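Local coordinates for protein acylneuraminate lyase (Mycoplasma synoviae, PDB 4N4P) that belongs to the dihydrodipicolinate synthetase family, folds as a TIM barrel with an added C-terminal helical region and assembles as four copies, at residues M14-T19 against K63-L68; E93-A98 against E126-A131; E194-G199 against K217-I222; Y212-K217 against Q255-I260; A259-R262 against D267-Y270. One frame throughout, in Å; residues are numbered along the deposited sequence.

Interaction 1 (M14-T19 against K63-L68); sequences MVTPFT and KEVMKL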
# COMPACT_ATOMS: atom_id res chain seq x y z
N MET A 14 12.62 20.65 18.03
CA MET A 14 12.21 21.21 19.31
C MET A 14 10.70 21.17 19.52
O MET A 14 9.97 21.51 18.62
CB MET A 14 12.64 22.68 19.40
CG MET A 14 12.63 23.19 20.84
SD MET A 14 12.99 24.94 20.88
CE MET A 14 11.41 25.65 20.47
N VAL A 15 10.28 20.76 20.71
CA VAL A 15 8.88 20.87 21.11
C VAL A 15 8.54 22.34 21.37
O VAL A 15 9.41 23.13 21.75
CB VAL A 15 8.58 20.00 22.36
CG1 VAL A 15 8.79 18.53 22.01
CG2 VAL A 15 9.47 20.41 23.57
N THR A 16 7.28 22.70 21.17
CA THR A 16 6.80 24.05 21.47
C THR A 16 5.98 24.08 22.78
O THR A 16 4.90 23.52 22.83
CB THR A 16 5.99 24.66 20.28
OG1 THR A 16 6.76 24.56 19.07
CG2 THR A 16 5.66 26.14 20.55
N PRO A 17 6.50 24.72 23.85
CA PRO A 17 5.74 24.72 25.10
C PRO A 17 4.41 25.46 25.04
O PRO A 17 4.34 26.60 24.57
CB PRO A 17 6.70 25.41 26.08
CG PRO A 17 8.04 25.01 25.56
CD PRO A 17 7.85 25.26 24.08
N PHE A 18 3.35 24.80 25.49
CA PHE A 18 2.08 25.48 25.68
C PHE A 18 1.63 25.28 27.11
O PHE A 18 1.98 24.29 27.74
CB PHE A 18 0.98 24.89 24.78
CG PHE A 18 1.32 24.89 23.31
CD1 PHE A 18 1.39 26.08 22.59
CD2 PHE A 18 1.53 23.69 22.65
CE1 PHE A 18 1.69 26.06 21.23
CE2 PHE A 18 1.81 23.66 21.30
CZ PHE A 18 1.91 24.85 20.58
N THR A 19 0.86 26.23 27.63
CA THR A 19 0.26 26.08 28.96
C THR A 19 -0.81 25.02 28.89
O THR A 19 -1.26 24.65 27.81
CB THR A 19 -0.38 27.41 29.45
OG1 THR A 19 -1.47 27.74 28.61
CG2 THR A 19 0.66 28.54 29.38
N LYS A 63 5.95 33.44 14.64
CA LYS A 63 6.89 34.55 14.72
C LYS A 63 7.46 34.70 16.11
O LYS A 63 8.64 34.96 16.26
CB LYS A 63 6.20 35.86 14.35
CG LYS A 63 5.78 35.99 12.92
CD LYS A 63 4.72 37.10 12.94
CE LYS A 63 4.77 37.90 11.70
NZ LYS A 63 3.73 38.99 11.79
N GLU A 64 6.61 34.56 17.13
CA GLU A 64 7.04 34.70 18.50
C GLU A 64 8.02 33.59 18.86
O GLU A 64 9.04 33.84 19.47
CB GLU A 64 5.84 34.73 19.48
CG GLU A 64 6.17 35.05 20.93
CD GLU A 64 6.82 36.43 21.18
OE1 GLU A 64 6.69 37.37 20.35
OE2 GLU A 64 7.48 36.54 22.22
N VAL A 65 7.70 32.35 18.48
CA VAL A 65 8.62 31.23 18.77
C VAL A 65 9.98 31.47 18.13
O VAL A 65 11.02 31.25 18.76
CB VAL A 65 8.04 29.85 18.35
CG1 VAL A 65 9.08 28.73 18.55
CG2 VAL A 65 6.81 29.55 19.22
N MET A 66 9.96 31.92 16.89
CA MET A 66 11.21 32.17 16.16
C MET A 66 12.06 33.23 16.87
O MET A 66 13.29 33.10 16.97
CB MET A 66 10.92 32.60 14.74
CG MET A 66 10.34 31.47 13.87
SD MET A 66 9.74 31.98 12.28
CE MET A 66 11.27 32.39 11.41
N LYS A 67 11.39 34.29 17.34
CA LYS A 67 12.09 35.36 18.07
C LYS A 67 12.66 34.86 19.38
O LYS A 67 13.83 35.11 19.69
CB LYS A 67 11.15 36.55 18.34
CG LYS A 67 10.76 37.23 17.09
CD LYS A 67 9.47 38.02 17.24
CE LYS A 67 9.21 38.83 16.00
NZ LYS A 67 10.38 39.74 15.72
N LEU A 68 11.85 34.13 20.14
CA LEU A 68 12.24 33.68 21.46
C LEU A 68 13.39 32.70 21.39
O LEU A 68 14.27 32.72 22.24
CB LEU A 68 11.06 33.03 22.18
CG LEU A 68 9.87 33.91 22.58
CD1 LEU A 68 8.70 33.01 23.01
CD2 LEU A 68 10.22 34.93 23.67

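Interaction 2 (E93-A98 against E126-A131); sequences ELAKLA and EEISKA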
# COMPACT_ATOMS: atom_id res chain seq x y z
N GLU A 93 6.83 35.65 4.69
CA GLU A 93 7.12 36.52 5.83
C GLU A 93 7.98 35.81 6.88
O GLU A 93 8.89 36.41 7.48
CB GLU A 93 5.82 37.03 6.48
CG GLU A 93 5.03 38.00 5.61
CD GLU A 93 5.82 39.27 5.28
OE1 GLU A 93 6.35 39.89 6.23
OE2 GLU A 93 5.94 39.64 4.09
N LEU A 94 7.68 34.52 7.11
CA LEU A 94 8.50 33.74 8.04
C LEU A 94 9.94 33.56 7.52
O LEU A 94 10.87 33.63 8.29
CB LEU A 94 7.84 32.38 8.31
CG LEU A 94 6.51 32.43 9.06
CD1 LEU A 94 6.04 30.99 9.38
CD2 LEU A 94 6.61 33.22 10.36
N ALA A 95 10.10 33.33 6.21
CA ALA A 95 11.46 33.25 5.61
C ALA A 95 12.22 34.55 5.82
O ALA A 95 13.40 34.54 6.18
CB ALA A 95 11.38 32.90 4.11
N LYS A 96 11.53 35.68 5.63
CA LYS A 96 12.16 36.99 5.88
C LYS A 96 12.51 37.19 7.33
O LYS A 96 13.59 37.72 7.65
CB LYS A 96 11.24 38.14 5.42
CG LYS A 96 11.05 38.19 3.93
CD LYS A 96 10.07 39.32 3.54
CE LYS A 96 9.49 39.14 2.13
NZ LYS A 96 10.46 39.38 1.02
N LEU A 97 11.62 36.77 8.24
CA LEU A 97 11.90 36.85 9.67
C LEU A 97 13.09 35.97 10.07
O LEU A 97 13.93 36.41 10.86
CB LEU A 97 10.67 36.49 10.52
CG LEU A 97 10.81 36.62 12.03
CD1 LEU A 97 11.17 38.05 12.47
CD2 LEU A 97 9.55 36.14 12.78
N ALA A 98 13.13 34.73 9.57
CA ALA A 98 14.25 33.83 9.84
C ALA A 98 15.57 34.50 9.46
O ALA A 98 16.55 34.40 10.18
CB ALA A 98 14.09 32.52 9.06
N GLU A 126 9.84 27.60 -5.30
CA GLU A 126 10.26 28.80 -6.04
C GLU A 126 9.77 30.08 -5.37
O GLU A 126 10.54 31.01 -5.14
CB GLU A 126 9.73 28.76 -7.47
CG GLU A 126 10.46 27.86 -8.40
CD GLU A 126 10.04 28.11 -9.82
OE1 GLU A 126 9.04 27.51 -10.27
OE2 GLU A 126 10.73 28.89 -10.50
N GLU A 127 8.48 30.16 -5.06
CA GLU A 127 7.94 31.34 -4.41
C GLU A 127 8.63 31.62 -3.05
O GLU A 127 8.95 32.75 -2.75
CB GLU A 127 6.44 31.21 -4.22
CG GLU A 127 5.64 31.29 -5.49
CD GLU A 127 4.22 31.75 -5.22
OE1 GLU A 127 3.28 31.05 -5.65
OE2 GLU A 127 4.04 32.80 -4.57
N ILE A 128 8.85 30.58 -2.24
CA ILE A 128 9.51 30.80 -0.94
C ILE A 128 10.94 31.34 -1.15
O ILE A 128 11.38 32.22 -0.43
CB ILE A 128 9.54 29.53 -0.04
CG1 ILE A 128 8.13 28.97 0.15
CG2 ILE A 128 10.19 29.86 1.34
CD1 ILE A 128 8.09 27.52 0.71
N SER A 129 11.63 30.83 -2.15
CA SER A 129 13.02 31.22 -2.42
C SER A 129 13.19 32.70 -2.74
O SER A 129 14.21 33.29 -2.41
CB SER A 129 13.57 30.40 -3.59
OG SER A 129 13.04 30.86 -4.83
N LYS A 130 12.20 33.30 -3.39
CA LYS A 130 12.28 34.73 -3.74
C LYS A 130 12.20 35.64 -2.52
O LYS A 130 12.60 36.80 -2.59
CB LYS A 130 11.19 35.08 -4.73
CG LYS A 130 11.60 35.05 -6.18
CD LYS A 130 11.49 33.69 -6.79
CE LYS A 130 11.18 33.79 -8.28
NZ LYS A 130 11.13 32.41 -8.88
N ALA A 131 11.68 35.13 -1.41
CA ALA A 131 11.38 35.96 -0.23
C ALA A 131 12.61 36.48 0.51
O ALA A 131 12.59 37.59 1.06
CB ALA A 131 10.46 35.20 0.75

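Interaction 3 (E194-G199 against K217-I222); sequences EALAMG and KGANAI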
# COMPACT_ATOMS: atom_id res chain seq x y z
N GLU A 194 15.51 6.20 14.12
CA GLU A 194 15.76 4.77 14.30
C GLU A 194 16.80 4.18 13.33
O GLU A 194 17.15 3.00 13.40
CB GLU A 194 14.45 4.01 14.17
CG GLU A 194 13.45 4.39 15.23
CD GLU A 194 12.01 4.04 14.85
OE1 GLU A 194 11.68 4.00 13.63
OE2 GLU A 194 11.20 3.79 15.78
N ALA A 195 17.30 5.01 12.42
CA ALA A 195 18.25 4.51 11.43
C ALA A 195 19.50 5.34 11.40
O ALA A 195 20.19 5.39 10.37
CB ALA A 195 17.60 4.46 10.06
N LEU A 196 19.79 6.00 12.52
CA LEU A 196 20.92 6.92 12.62
C LEU A 196 22.21 6.32 12.05
O LEU A 196 22.88 6.94 11.18
CB LEU A 196 21.13 7.34 14.10
CG LEU A 196 21.94 8.63 14.31
CD1 LEU A 196 21.69 9.22 15.70
CD2 LEU A 196 23.43 8.44 14.14
N ALA A 197 22.57 5.14 12.53
CA ALA A 197 23.83 4.50 12.13
C ALA A 197 23.80 4.10 10.67
O ALA A 197 24.82 4.14 9.98
CB ALA A 197 24.12 3.30 13.02
N MET A 198 22.64 3.73 10.16
CA MET A 198 22.52 3.42 8.75
C MET A 198 22.71 4.70 7.91
O MET A 198 23.37 4.68 6.87
CB MET A 198 21.23 2.65 8.50
CG MET A 198 21.36 1.12 8.92
SD MET A 198 19.77 0.44 8.70
CE MET A 198 19.87 -1.09 9.66
N GLY A 199 22.15 5.82 8.40
CA GLY A 199 22.36 7.14 7.78
C GLY A 199 23.85 7.51 7.76
O GLY A 199 24.38 7.91 6.71
N LYS A 217 22.49 12.25 24.35
CA LYS A 217 23.62 11.45 24.82
C LYS A 217 23.67 10.07 24.12
O LYS A 217 24.75 9.63 23.67
CB LYS A 217 23.58 11.26 26.34
CG LYS A 217 24.78 10.50 26.90
CD LYS A 217 24.85 10.60 28.42
CE LYS A 217 24.10 9.48 29.08
NZ LYS A 217 24.50 9.39 30.52
N GLY A 218 22.52 9.41 24.05
CA GLY A 218 22.40 8.05 23.49
C GLY A 218 22.64 8.07 21.99
O GLY A 218 23.29 7.16 21.45
N ALA A 219 22.22 9.15 21.34
CA ALA A 219 22.45 9.29 19.89
C ALA A 219 23.92 9.62 19.58
O ALA A 219 24.54 9.02 18.66
CB ALA A 219 21.51 10.36 19.30
N ASN A 220 24.49 10.53 20.37
CA ASN A 220 25.91 10.83 20.24
C ASN A 220 26.78 9.62 20.50
O ASN A 220 27.81 9.47 19.85
CB ASN A 220 26.35 11.98 21.16
CG ASN A 220 26.10 13.34 20.54
OD1 ASN A 220 25.64 14.29 21.22
ND2 ASN A 220 26.38 13.45 19.26
N ALA A 221 26.34 8.73 21.38
CA ALA A 221 27.13 7.54 21.68
C ALA A 221 27.27 6.71 20.41
O ALA A 221 28.33 6.14 20.15
CB ALA A 221 26.52 6.72 22.84
N ILE A 222 26.19 6.65 19.63
CA ILE A 222 26.21 5.90 18.36
C ILE A 222 27.18 6.57 17.37
O ILE A 222 28.02 5.90 16.77
CB ILE A 222 24.80 5.79 17.74
CG1 ILE A 222 23.88 4.93 18.62
CG2 ILE A 222 24.87 5.16 16.34
CD1 ILE A 222 22.42 5.17 18.29

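Interaction 4 (Y212-K217 against Q255-I260); sequences YNVNAK and QSLKAI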
# COMPACT_ATOMS: atom_id res chain seq x y z
N TYR A 212 16.00 13.30 19.87
CA TYR A 212 17.23 13.91 20.39
C TYR A 212 16.92 15.01 21.39
O TYR A 212 17.83 15.51 22.04
CB TYR A 212 18.12 14.47 19.26
CG TYR A 212 18.29 13.51 18.10
CD1 TYR A 212 18.64 12.17 18.32
CD2 TYR A 212 18.07 13.94 16.78
CE1 TYR A 212 18.78 11.26 17.25
CE2 TYR A 212 18.21 13.04 15.70
CZ TYR A 212 18.54 11.70 15.95
OH TYR A 212 18.67 10.82 14.90
N ASN A 213 15.64 15.38 21.51
CA ASN A 213 15.23 16.34 22.55
C ASN A 213 15.66 15.90 23.95
O ASN A 213 15.98 16.74 24.79
CB ASN A 213 13.70 16.57 22.56
CG ASN A 213 13.23 17.56 21.50
OD1 ASN A 213 12.64 17.18 20.45
ND2 ASN A 213 13.42 18.84 21.77
N VAL A 214 15.64 14.59 24.23
CA VAL A 214 15.92 14.13 25.58
C VAL A 214 16.98 13.01 25.63
O VAL A 214 17.42 12.61 26.72
CB VAL A 214 14.61 13.70 26.35
CG1 VAL A 214 13.63 14.87 26.42
CG2 VAL A 214 13.95 12.46 25.67
N ASN A 215 17.41 12.54 24.47
CA ASN A 215 18.44 11.51 24.43
C ASN A 215 19.57 11.79 23.45
O ASN A 215 20.05 10.88 22.76
CB ASN A 215 17.86 10.11 24.19
CG ASN A 215 18.80 9.02 24.66
OD1 ASN A 215 19.85 9.31 25.27
ND2 ASN A 215 18.43 7.76 24.41
N ALA A 216 20.02 13.05 23.42
CA ALA A 216 21.19 13.40 22.62
C ALA A 216 22.39 12.57 23.05
O ALA A 216 23.22 12.21 22.22
CB ALA A 216 21.51 14.92 22.73
N LYS A 217 22.49 12.25 24.35
CA LYS A 217 23.62 11.45 24.82
C LYS A 217 23.67 10.07 24.12
O LYS A 217 24.75 9.63 23.67
CB LYS A 217 23.58 11.26 26.34
CG LYS A 217 24.78 10.50 26.90
CD LYS A 217 24.85 10.60 28.42
CE LYS A 217 24.10 9.48 29.08
NZ LYS A 217 24.50 9.39 30.52
N GLN A 255 3.81 14.56 24.08
CA GLN A 255 3.43 14.52 25.50
C GLN A 255 4.56 13.91 26.33
O GLN A 255 4.83 14.39 27.43
CB GLN A 255 2.17 13.68 25.71
CG GLN A 255 0.92 14.20 24.97
CD GLN A 255 0.72 13.52 23.62
OE1 GLN A 255 1.69 13.28 22.90
NE2 GLN A 255 -0.55 13.21 23.27
N SER A 256 5.19 12.86 25.79
CA SER A 256 6.27 12.18 26.49
C SER A 256 7.52 13.03 26.56
O SER A 256 8.17 13.12 27.62
CB SER A 256 6.59 10.86 25.78
OG SER A 256 5.49 9.98 25.86
N LEU A 257 7.89 13.64 25.44
CA LEU A 257 9.06 14.54 25.44
C LEU A 257 8.86 15.68 26.45
O LEU A 257 9.75 16.00 27.24
CB LEU A 257 9.34 15.11 24.05
CG LEU A 257 9.78 14.10 22.97
CD1 LEU A 257 9.86 14.81 21.58
CD2 LEU A 257 11.11 13.48 23.34
N LYS A 258 7.67 16.28 26.43
CA LYS A 258 7.41 17.41 27.33
C LYS A 258 7.43 16.95 28.78
O LYS A 258 8.05 17.61 29.62
CB LYS A 258 6.09 18.11 26.96
CG LYS A 258 6.27 19.04 25.73
CD LYS A 258 4.95 19.55 25.19
CE LYS A 258 5.20 20.40 23.94
NZ LYS A 258 3.97 21.18 23.45
N ALA A 259 6.84 15.79 29.06
CA ALA A 259 6.85 15.24 30.42
C ALA A 259 8.25 14.95 30.94
O ALA A 259 8.56 15.18 32.13
CB ALA A 259 5.99 13.98 30.48
N ILE A 260 9.10 14.43 30.05
CA ILE A 260 10.49 14.16 30.42
C ILE A 260 11.20 15.46 30.75
O ILE A 260 11.89 15.56 31.76
CB ILE A 260 11.22 13.33 29.35
CG1 ILE A 260 10.60 11.92 29.31
CG2 ILE A 260 12.75 13.27 29.64
CD1 ILE A 260 10.95 11.09 28.04

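Interaction 5 (A259-R262 against D267-Y270); sequences AIMR and DAGY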
# COMPACT_ATOMS: atom_id res chain seq x y z
N ALA A 259 6.84 15.79 29.06
CA ALA A 259 6.85 15.24 30.42
C ALA A 259 8.25 14.95 30.94
O ALA A 259 8.56 15.18 32.13
CB ALA A 259 5.99 13.98 30.48
N ILE A 260 9.10 14.43 30.05
CA ILE A 260 10.49 14.16 30.42
C ILE A 260 11.20 15.46 30.75
O ILE A 260 11.89 15.56 31.76
CB ILE A 260 11.22 13.33 29.35
CG1 ILE A 260 10.60 11.92 29.31
CG2 ILE A 260 12.75 13.27 29.64
CD1 ILE A 260 10.95 11.09 28.04
N MET A 261 11.01 16.47 29.91
CA MET A 261 11.57 17.78 30.20
C MET A 261 11.07 18.32 31.53
O MET A 261 11.90 18.76 32.35
CB MET A 261 11.33 18.76 29.06
CG MET A 261 12.13 18.39 27.84
SD MET A 261 11.96 19.69 26.61
CE MET A 261 12.72 18.95 25.16
N ARG A 262 9.75 18.27 31.76
CA ARG A 262 9.19 18.74 33.04
C ARG A 262 9.80 18.03 34.23
O ARG A 262 10.10 18.66 35.25
CB ARG A 262 7.66 18.57 33.07
CG ARG A 262 6.94 19.49 32.09
CD ARG A 262 5.46 19.60 32.48
NE ARG A 262 4.81 18.30 32.59
CZ ARG A 262 4.29 17.62 31.56
NH1 ARG A 262 4.39 18.08 30.30
NH2 ARG A 262 3.71 16.45 31.78
N ASP A 267 10.38 23.93 32.14
CA ASP A 267 8.99 24.37 31.99
C ASP A 267 8.52 24.18 30.54
O ASP A 267 8.16 25.13 29.85
CB ASP A 267 8.88 25.83 32.44
CG ASP A 267 7.47 26.26 32.81
OD1 ASP A 267 6.53 25.43 32.86
OD2 ASP A 267 7.30 27.48 33.11
N ALA A 268 8.50 22.92 30.09
CA ALA A 268 8.20 22.58 28.71
C ALA A 268 6.71 22.56 28.37
O ALA A 268 6.36 22.46 27.19
CB ALA A 268 8.83 21.21 28.35
N GLY A 269 5.85 22.63 29.38
CA GLY A 269 4.41 22.74 29.16
C GLY A 269 3.77 21.50 28.57
O GLY A 269 4.22 20.38 28.83
N TYR A 270 2.68 21.71 27.84
CA TYR A 270 1.82 20.63 27.34
C TYR A 270 1.59 20.74 25.85
O TYR A 270 1.91 21.77 25.22
CB TYR A 270 0.48 20.60 28.11
CG TYR A 270 0.72 20.33 29.59
CD1 TYR A 270 0.64 19.04 30.10
CD2 TYR A 270 1.14 21.36 30.46
CE1 TYR A 270 0.91 18.77 31.44
CE2 TYR A 270 1.43 21.09 31.80
CZ TYR A 270 1.30 19.80 32.27
OH TYR A 270 1.57 19.53 33.59

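Interaction 1 (M14-T19 against K63-L68)
The irregular backbone around T16 runs past helix 59-73 with its nearest approach at V65, the two CA atoms of T16 and V65 standing 7.9 Å apart. Both side chains set out toward each other, and the contact is made by single methyl groups: T16 CG2 meets V65 CG2 at 3.8 Å, the two branches crossing at a slant. With chi1 of T16 at -53°, CG2 is placed anti to the backbone N, and the hydroxyl points elsewhere, where OG1 is hydrogen-bonded to G52 O. The threonine thus shows its carbon branch to the helix and keeps its polar branch for a loop. V65 works with both methyls, since CG1 faces the end of M14, whose CE approaches it at 4.3 Å. In the TIM barrel, residues 14-19 belong to the loop leaving the first strand, 9-12, while helix 59-73 follows the second strand, 44-47; backbone bonding between M14 and Y46 links these neighbouring parts of the barrel directly. M14 is extended through its first two torsions and then turns at the sulfur (chi3 81°), which brings the terminal methyl to V65. Helix 26-39 supplies V32 and L36 as further apolar neighbours of M14. On the loop side L24 packs against T16, whose carbonyl oxygen accepts a hydrogen bond from K258 NZ.

Interaction 2 (E93-A98 against E126-A131)
K96 reaches from helix 88-100 to the backbone of A131, its NZ giving a 2.8 Å hydrogen bond to A131 O. The ammonium group lies in the plane of that carbonyl, on a lone pair, with a C=O...N angle of 126°. The aliphatic part of the lysine curls round the same oxygen: K96 CG comes within 3.3 Å of A131 O, and the bend at the end of the chain (chi4 -71°) folds NZ back onto it. One carbonyl oxygen is therefore flanked by methylenes and gripped by the charged tip, at the exposed margin of the contact. The inner part is apolar and made of small groups. A95 CB touches A131 CB at 4.2 Å and I128 CG2 at 4.3 Å, so that the alanine methyl meets two residues one helical turn apart. A131 takes part in both halves, the polar one through O and the apolar one through CB. Such short side chains let the segment axes come to 8.8 Å, with their directions 38° apart and running roughly the same way. Further out, I128 leans on T91 and A131 on K92, both from the preceding turn of helix 88-100. E127 faces another chain, where OE1 forms a salt bridge with K273 of the second subunit. The two helices are consecutive in the barrel wall, following strands 78-82 and 105-108; I106 packs on A95 and A98, A108 packs on I128, and helix 59-73 flanks the first helix through L94, L97 and A98.

Interaction 3 (E194-G199 against K217-I222)
L196 and A197 make a purely apolar, buried helix-to-helix contact with A219 and I222, between helix 196-201 and helix 212-227, the last two of the eight that follow the strands of the barrel. Strand 206-209 comes between them in the chain. L196 forks over the other helix. Its CD1 sits 3.8 Å from A219 CB, and its CD2 lies 4.2 Å from I222 CG2. The side chain stretches across because CG is anti to the backbone N (chi1 -160°). I222 answers with its branch methyl: CG2 meets A197 CB at 3.9 Å, so this one methyl touches both residues of helix 196-201. Backbone spacing is closest at that end, where A197 CA and I222 CA are 6.8 Å apart. Y212 packs on both L196 and A219, while V234 and T238 of helix 231-248 lie against A197. Helix 196-201 also borders an assembly interface, with T201 of the third subunit on A197 and M202 of the third subunit on M198. The closest contacts across the pair are all between methyl groups, so the helices are held by van der Waals fit and exclusion of water; with no polar bond between the two segments, shape fit probably sets their spacing.

Interaction 4 (Y212-K217 against Q255-I260)
V214 makes the tight part of this contact, spreading its two methyls over L257 and I260 of helix 253-263. V214 CG1 meets I260 CG2 at 3.7 Å, and the two side chains cross at about a right angle. The other branch, V214 CG2, comes to 3.8 Å from L257 CD2 and 4.1 Å from I260 CD1, so it settles between the leucine and the isoleucine. This follows from chi1 of -58°, which sets CG2 in the crowded position between the backbone N and the carbonyl carbon. I260 presents its CG2 branch, placed anti to its own backbone N, as the surface on which the valine rests. Tyrosine Y244 of helix 231-248 covers V214 further, and A287 and I290 of helix 280-294 back I260. The arrangement joins the barrel proper to what is added after it: helix 212-227 follows the last strand, 206-209, whereas helix 253-263 belongs to the C-terminal helices that this family carries beyond the barrel. Their short segment axes stay 9.8 Å apart and are inclined at 61°, so the helices meet over a limited patch and then diverge. Contact thins toward N213, whose CB lies 4.1 Å from L257 CD2, with P12 of the first strand alongside. At the opposite end of the segment the chain leads away from helix 253-263: N215 turns to Y241 and Y244 and accepts a hydrogen bond from G218 N at OD1, and the NZ of K217, a residue exposed to solvent, is hydrogen-bonded to the backbone O of K296, the last residue of the chain.

Interaction 5 (A259-R262 against D267-Y270)
The guanidinium of R262 lies flat on the ring of Y270, the planes 19° apart and the centres separated by 4.1 Å. Y270 CE1 sits over the middle of the guanidinium, 3.5 Å above its plane, whereas NH1 falls toward the rim of the tyrosine ring. The cation-pi contact is therefore off-centre, with CZ displaced from the ring normal. The opposite face of the guanidinium is covered near its rim by A259 CA, so the arginine's own helix lies behind the group. At the edge, G269 O lies near the plane and receives a weak hydrogen bond from NH1, 2.7 Å long but bent to 125° at the hydrogen. A turn at chi3 (-55°) folds the arginine back along helix 253-263, which puts its flat end between A259 and the tyrosine. The second anchor is apolar: M261 CB rests against A268 CB at 3.6 Å, with M261 SD 3.9 Å from the same methyl, and V32 of helix 26-39 packs on both residues. Here the chain leaves the helix, turns back and lays residues 267-270 along its last turns, G269 taking a positive phi on the way. Elsewhere D267 is hydrogen-bonded through OD2 to H25, and Y270 OH has weak bonds to D280 and K20. Layering between A259 and Y270, rather than the weak, bent bond to G269 O, probably does most to hold the guanidinium flat; its positive charge is probably stabilised by the pi face and by the carbonyl dipole at its edge.

Overall arrangement
Interactions 1, 4 and 5 form one connected region. Interactions 4 and 5 share A259 and I260 on helix 253-263 and have centres about 9 Å apart; interaction 1 lies about 13 Å from interaction 5 and about 16 Å from interaction 4, centre to centre. K258 ties all three: besides its bond to T16 and a salt bridge to E53, its NZ is hydrogen-bonded to Y270 O at 2.8 Å, while F18 O and Y270 N form a 2.7 Å hydrogen bond. Interaction 3 joins through helix 212-227, sharing K217 with interaction 4. Interaction 2 abuts interaction 1, where M66 and K63 meet helix 88-100, but its centre is about 32 Å from that of interaction 3, across the barrel.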